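Local coordinates for erythrocyte binding antigen 140 (Plasmodium falciparum, PDB 4GF2), which probably binds a receptor on the surface of host erythrocytes through its two Duffy-binding-like domains during invasion by the malaria parasite, at residues D255-N260 / D266-N271; D471-Q474 / L480-F483. The protein carries 3 engineered substitutions. All coordinates share one frame; numbering follows the deposited sequence.

Contact 1: D255-N260 / D266-N271; sequences DLFKKN and DDFFKN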
# COMPACT_ATOMS: atom_id res chain seq x y z
N ASP A 255 -25.73 4.50 -21.98
CA ASP A 255 -26.93 4.30 -21.17
C ASP A 255 -26.60 3.52 -19.90
O ASP A 255 -26.98 3.92 -18.80
CB ASP A 255 -28.00 3.56 -21.97
CG ASP A 255 -28.52 4.36 -23.15
OD1 ASP A 255 -28.56 5.60 -23.05
OD2 ASP A 255 -28.88 3.75 -24.17
N LEU A 256 -25.90 2.41 -20.07
CA LEU A 256 -25.54 1.55 -18.94
C LEU A 256 -24.78 2.32 -17.87
O LEU A 256 -24.98 2.10 -16.68
CB LEU A 256 -24.71 0.36 -19.42
CG LEU A 256 -24.02 -0.46 -18.33
CD1 LEU A 256 -24.21 -1.94 -18.58
CD2 LEU A 256 -22.54 -0.11 -18.26
N PHE A 257 -23.91 3.23 -18.29
CA PHE A 257 -23.14 4.03 -17.35
C PHE A 257 -24.04 5.04 -16.62
O PHE A 257 -23.86 5.28 -15.43
CB PHE A 257 -22.00 4.76 -18.06
CG PHE A 257 -20.85 3.87 -18.43
CD1 PHE A 257 -20.41 2.89 -17.56
CD2 PHE A 257 -20.20 4.01 -19.64
CE1 PHE A 257 -19.36 2.07 -17.89
CE2 PHE A 257 -19.15 3.20 -19.98
CZ PHE A 257 -18.72 2.22 -19.11
N LYS A 258 -24.99 5.61 -17.34
CA LYS A 258 -25.91 6.57 -16.73
C LYS A 258 -26.92 5.88 -15.82
O LYS A 258 -27.36 6.46 -14.83
CB LYS A 258 -26.65 7.37 -17.81
CG LYS A 258 -27.58 8.44 -17.24
CD LYS A 258 -28.29 9.21 -18.33
CE LYS A 258 -29.28 10.21 -17.75
NZ LYS A 258 -30.05 10.92 -18.80
N LYS A 259 -27.28 4.64 -16.16
CA LYS A 259 -28.19 3.86 -15.32
C LYS A 259 -27.61 3.75 -13.91
O LYS A 259 -28.35 3.76 -12.93
CB LYS A 259 -28.40 2.46 -15.89
CG LYS A 259 -29.27 2.41 -17.14
CD LYS A 259 -29.36 0.99 -17.69
CE LYS A 259 -30.09 0.95 -19.03
NZ LYS A 259 -30.12 -0.43 -19.60
N ASN A 260 -26.29 3.65 -13.83
CA ASN A 260 -25.61 3.53 -12.55
C ASN A 260 -25.12 4.89 -12.04
O ASN A 260 -24.32 4.95 -11.11
CB ASN A 260 -24.44 2.56 -12.66
CG ASN A 260 -24.85 1.22 -13.25
OD1 ASN A 260 -24.26 0.74 -14.22
ND2 ASN A 260 -25.87 0.60 -12.66
N ASP A 266 -13.82 5.12 -16.09
CA ASP A 266 -13.05 5.81 -15.06
C ASP A 266 -13.95 6.21 -13.89
O ASP A 266 -13.73 5.79 -12.75
CB ASP A 266 -12.36 7.04 -15.65
CG ASP A 266 -11.43 7.72 -14.66
OD1 ASP A 266 -11.02 7.06 -13.68
OD2 ASP A 266 -11.10 8.91 -14.86
N ASP A 267 -14.97 7.02 -14.17
CA ASP A 267 -15.88 7.50 -13.14
C ASP A 267 -16.64 6.34 -12.50
O ASP A 267 -17.13 6.46 -11.37
CB ASP A 267 -16.86 8.51 -13.73
CG ASP A 267 -17.79 9.10 -12.69
OD1 ASP A 267 -17.35 9.29 -11.53
OD2 ASP A 267 -18.96 9.37 -13.02
N PHE A 268 -16.74 5.23 -13.22
CA PHE A 268 -17.44 4.06 -12.74
C PHE A 268 -16.67 3.41 -11.59
O PHE A 268 -17.25 2.84 -10.67
CB PHE A 268 -17.63 3.06 -13.88
CG PHE A 268 -18.70 2.03 -13.63
CD1 PHE A 268 -20.03 2.33 -13.86
CD2 PHE A 268 -18.37 0.76 -13.19
CE1 PHE A 268 -21.02 1.39 -13.63
CE2 PHE A 268 -19.35 -0.19 -12.97
CZ PHE A 268 -20.68 0.13 -13.20
N PHE A 269 -15.34 3.51 -11.65
CA PHE A 269 -14.49 2.87 -10.65
C PHE A 269 -13.74 3.87 -9.77
O PHE A 269 -12.98 3.46 -8.88
CB PHE A 269 -13.49 1.93 -11.33
CG PHE A 269 -14.14 0.82 -12.09
CD1 PHE A 269 -14.73 -0.24 -11.42
CD2 PHE A 269 -14.17 0.83 -13.47
CE1 PHE A 269 -15.33 -1.26 -12.12
CE2 PHE A 269 -14.76 -0.19 -14.17
CZ PHE A 269 -15.35 -1.24 -13.50
N LYS A 270 -13.92 5.17 -10.01
CA LYS A 270 -13.36 6.17 -9.12
C LYS A 270 -13.89 5.95 -7.71
O LYS A 270 -15.10 6.00 -7.48
CB LYS A 270 -13.73 7.59 -9.58
CG LYS A 270 -12.95 8.09 -10.78
CD LYS A 270 -13.00 9.62 -10.87
CE LYS A 270 -12.43 10.13 -12.19
NZ LYS A 270 -13.37 9.92 -13.32
N ASN A 271 -12.99 5.68 -6.76
CA ASN A 271 -13.39 5.51 -5.37
C ASN A 271 -14.02 6.79 -4.84
O ASN A 271 -13.44 7.87 -4.95
CB ASN A 271 -12.20 5.10 -4.51
CG ASN A 271 -11.96 3.60 -4.53
OD1 ASN A 271 -12.53 2.88 -5.35
ND2 ASN A 271 -11.10 3.13 -3.64
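Phe-268 reaches across from the short helix 265-269 and sets one side of its ring against Phe-257, near the end of helix 252-259, and Asn-260, just past it. Its CG stands anti to the backbone N (chi1 -161°), which carries the ring out from its own helix to the other. The two phenyl groups meet at one corner, CD1 of Phe-257 lying 3.8 Å from CD1 of Phe-268. Their planes are 57° apart and the centroids 5.7 Å, so the pair is oblique. Further out along the Phe-268 ring, CE1 comes 3.7 Å from CB of Asn-260, whose side-chain amide lies at the ring's edge with its plane turned 67° from the ring. On its own helix, CD2 of Phe-268 sits 3.6 Å above the plane of the Phe-269 ring, toward the rim. Around the pair, Phe-257 touches Met-233 of helix 213-242, Phe-268 meets the ring of Phe-187, and Asn-260 rests on Leu-188 of helix 175-202. No hydrogen bond or salt bridge spans the two segments, so the turn between them is closed by buried aromatic carbon, with the Asn-260 amide bordering that apolar patch.

Contact 2: D471-Q474 / L480-F483; sequences DKFQ and LRWF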
# COMPACT_ATOMS: atom_id res chain seq x y z
N ASP A 471 20.67 13.77 0.40
CA ASP A 471 21.02 12.43 -0.05
C ASP A 471 22.48 12.10 0.25
O ASP A 471 22.79 11.03 0.77
CB ASP A 471 20.76 12.29 -1.55
CG ASP A 471 20.89 10.86 -2.03
OD1 ASP A 471 20.62 9.94 -1.23
OD2 ASP A 471 21.25 10.65 -3.21
N LYS A 472 23.38 13.03 -0.09
CA LYS A 472 24.80 12.85 0.22
C LYS A 472 25.00 12.73 1.73
O LYS A 472 25.80 11.91 2.19
CB LYS A 472 25.62 14.03 -0.30
CG LYS A 472 26.19 13.83 -1.70
CD LYS A 472 27.08 15.01 -2.10
CE LYS A 472 27.74 14.78 -3.45
NZ LYS A 472 28.62 15.91 -3.84
N PHE A 473 24.29 13.54 2.49
CA PHE A 473 24.41 13.53 3.94
C PHE A 473 24.06 12.16 4.50
O PHE A 473 24.72 11.66 5.41
CB PHE A 473 23.51 14.60 4.55
CG PHE A 473 23.67 14.74 6.04
CD1 PHE A 473 24.86 15.17 6.58
CD2 PHE A 473 22.61 14.43 6.89
CE1 PHE A 473 25.01 15.30 7.95
CE2 PHE A 473 22.75 14.56 8.25
CZ PHE A 473 23.95 14.99 8.79
N GLN A 474 23.02 11.55 3.95
CA GLN A 474 22.56 10.24 4.41
C GLN A 474 23.59 9.15 4.13
O GLN A 474 23.61 8.12 4.80
CB GLN A 474 21.22 9.89 3.75
CG GLN A 474 20.70 8.51 4.09
CD GLN A 474 20.83 7.53 2.93
OE1 GLN A 474 20.62 7.89 1.77
NE2 GLN A 474 21.19 6.29 3.24
N LEU A 480 29.93 9.56 12.16
CA LEU A 480 30.52 10.82 11.73
C LEU A 480 29.49 11.94 11.76
O LEU A 480 29.80 13.07 12.13
CB LEU A 480 31.12 10.67 10.32
CG LEU A 480 32.35 9.78 10.21
CD1 LEU A 480 32.76 9.59 8.76
CD2 LEU A 480 33.50 10.35 11.02
N ARG A 481 28.26 11.62 11.38
CA ARG A 481 27.18 12.61 11.42
C ARG A 481 26.89 12.99 12.86
O ARG A 481 26.65 14.15 13.16
CB ARG A 481 25.92 12.06 10.76
CG ARG A 481 26.13 11.58 9.33
CD ARG A 481 24.80 11.38 8.63
NE ARG A 481 23.81 10.70 9.46
CZ ARG A 481 23.55 9.39 9.43
NH1 ARG A 481 24.20 8.59 8.60
NH2 ARG A 481 22.62 8.89 10.24
N TRP A 482 26.92 12.00 13.75
CA TRP A 482 26.61 12.22 15.15
C TRP A 482 27.71 13.02 15.83
O TRP A 482 27.44 13.93 16.60
CB TRP A 482 26.41 10.89 15.88
CG TRP A 482 25.16 10.20 15.48
CD1 TRP A 482 24.20 10.67 14.62
CD2 TRP A 482 24.71 8.92 15.93
NE1 TRP A 482 23.19 9.75 14.50
CE2 TRP A 482 23.47 8.67 15.30
CE3 TRP A 482 25.23 7.96 16.80
CZ2 TRP A 482 22.75 7.50 15.51
CZ3 TRP A 482 24.51 6.80 17.01
CH2 TRP A 482 23.29 6.58 16.37
N PHE A 483 28.96 12.67 15.53
CA PHE A 483 30.11 13.34 16.11
C PHE A 483 30.00 14.85 15.88
O PHE A 483 30.17 15.64 16.81
CB PHE A 483 31.40 12.81 15.47
CG PHE A 483 32.66 13.26 16.16
CD1 PHE A 483 32.62 13.85 17.42
CD2 PHE A 483 33.89 13.10 15.55
CE1 PHE A 483 33.78 14.26 18.04
CE2 PHE A 483 35.05 13.51 16.17
CZ PHE A 483 35.00 14.09 17.42
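The turn between two helices of the second Duffy-binding-like domain brings these residues together: the short helix 470-475 ends, the chain turns, and the long helix 478-508 begins. Arg-481 on the second helix points back at Phe-473. Its CD sits over one face of the Phe-473 ring, 3.8 Å from the centroid and 16° off the ring normal, a CH-pi contact, while CB and CG follow along the CZ and CE1 side. Phe-473 offers this face because its CG is anti to the backbone N (chi1 -175°). The same CD of Arg-481 also lies 3.2 Å from Phe-473 O, so it touches both ring and backbone of that residue. A bend at chi3 turns the arginine chain there, and the guanidinium plane stands 66° from the ring; its CZ is 5.8 Å from the ring centroid, too long for more than a faint cation-pi pull. The charged end looks elsewhere: NH1 bonds to Ile-476 O in the turn and makes a salt bridge to Asp-404, and NH2 makes one to Asp-401, which also accepts a bond from Trp-482 NE1. Arg-481 thus divides its work, the aliphatic stem packing on an aromatic face and the buried guanidinium joining the turn to acidic groups of helix 388-407, whose carboxylates probably stabilise its positive charge.

Overall arrangement
From the N terminus, the chain runs through the long helices 175-202 and 213-242 before contact 1, where the short connection 260-264 is closed between helices 252-259 and 265-269; the closed turn lies against those two long helices. Further along, within the second Duffy-binding domain, contact 2 closes the short turn at 476-477 between helices 470-475 and 478-508 and ties it to helix 388-407. Both are local closures with five residues between their segments, in series along the chain, neither nested nor crossing. The centres of contact 1 and contact 2 lie about 52 Å apart, on opposite sides of the chain's centre, and the two contacts do not touch.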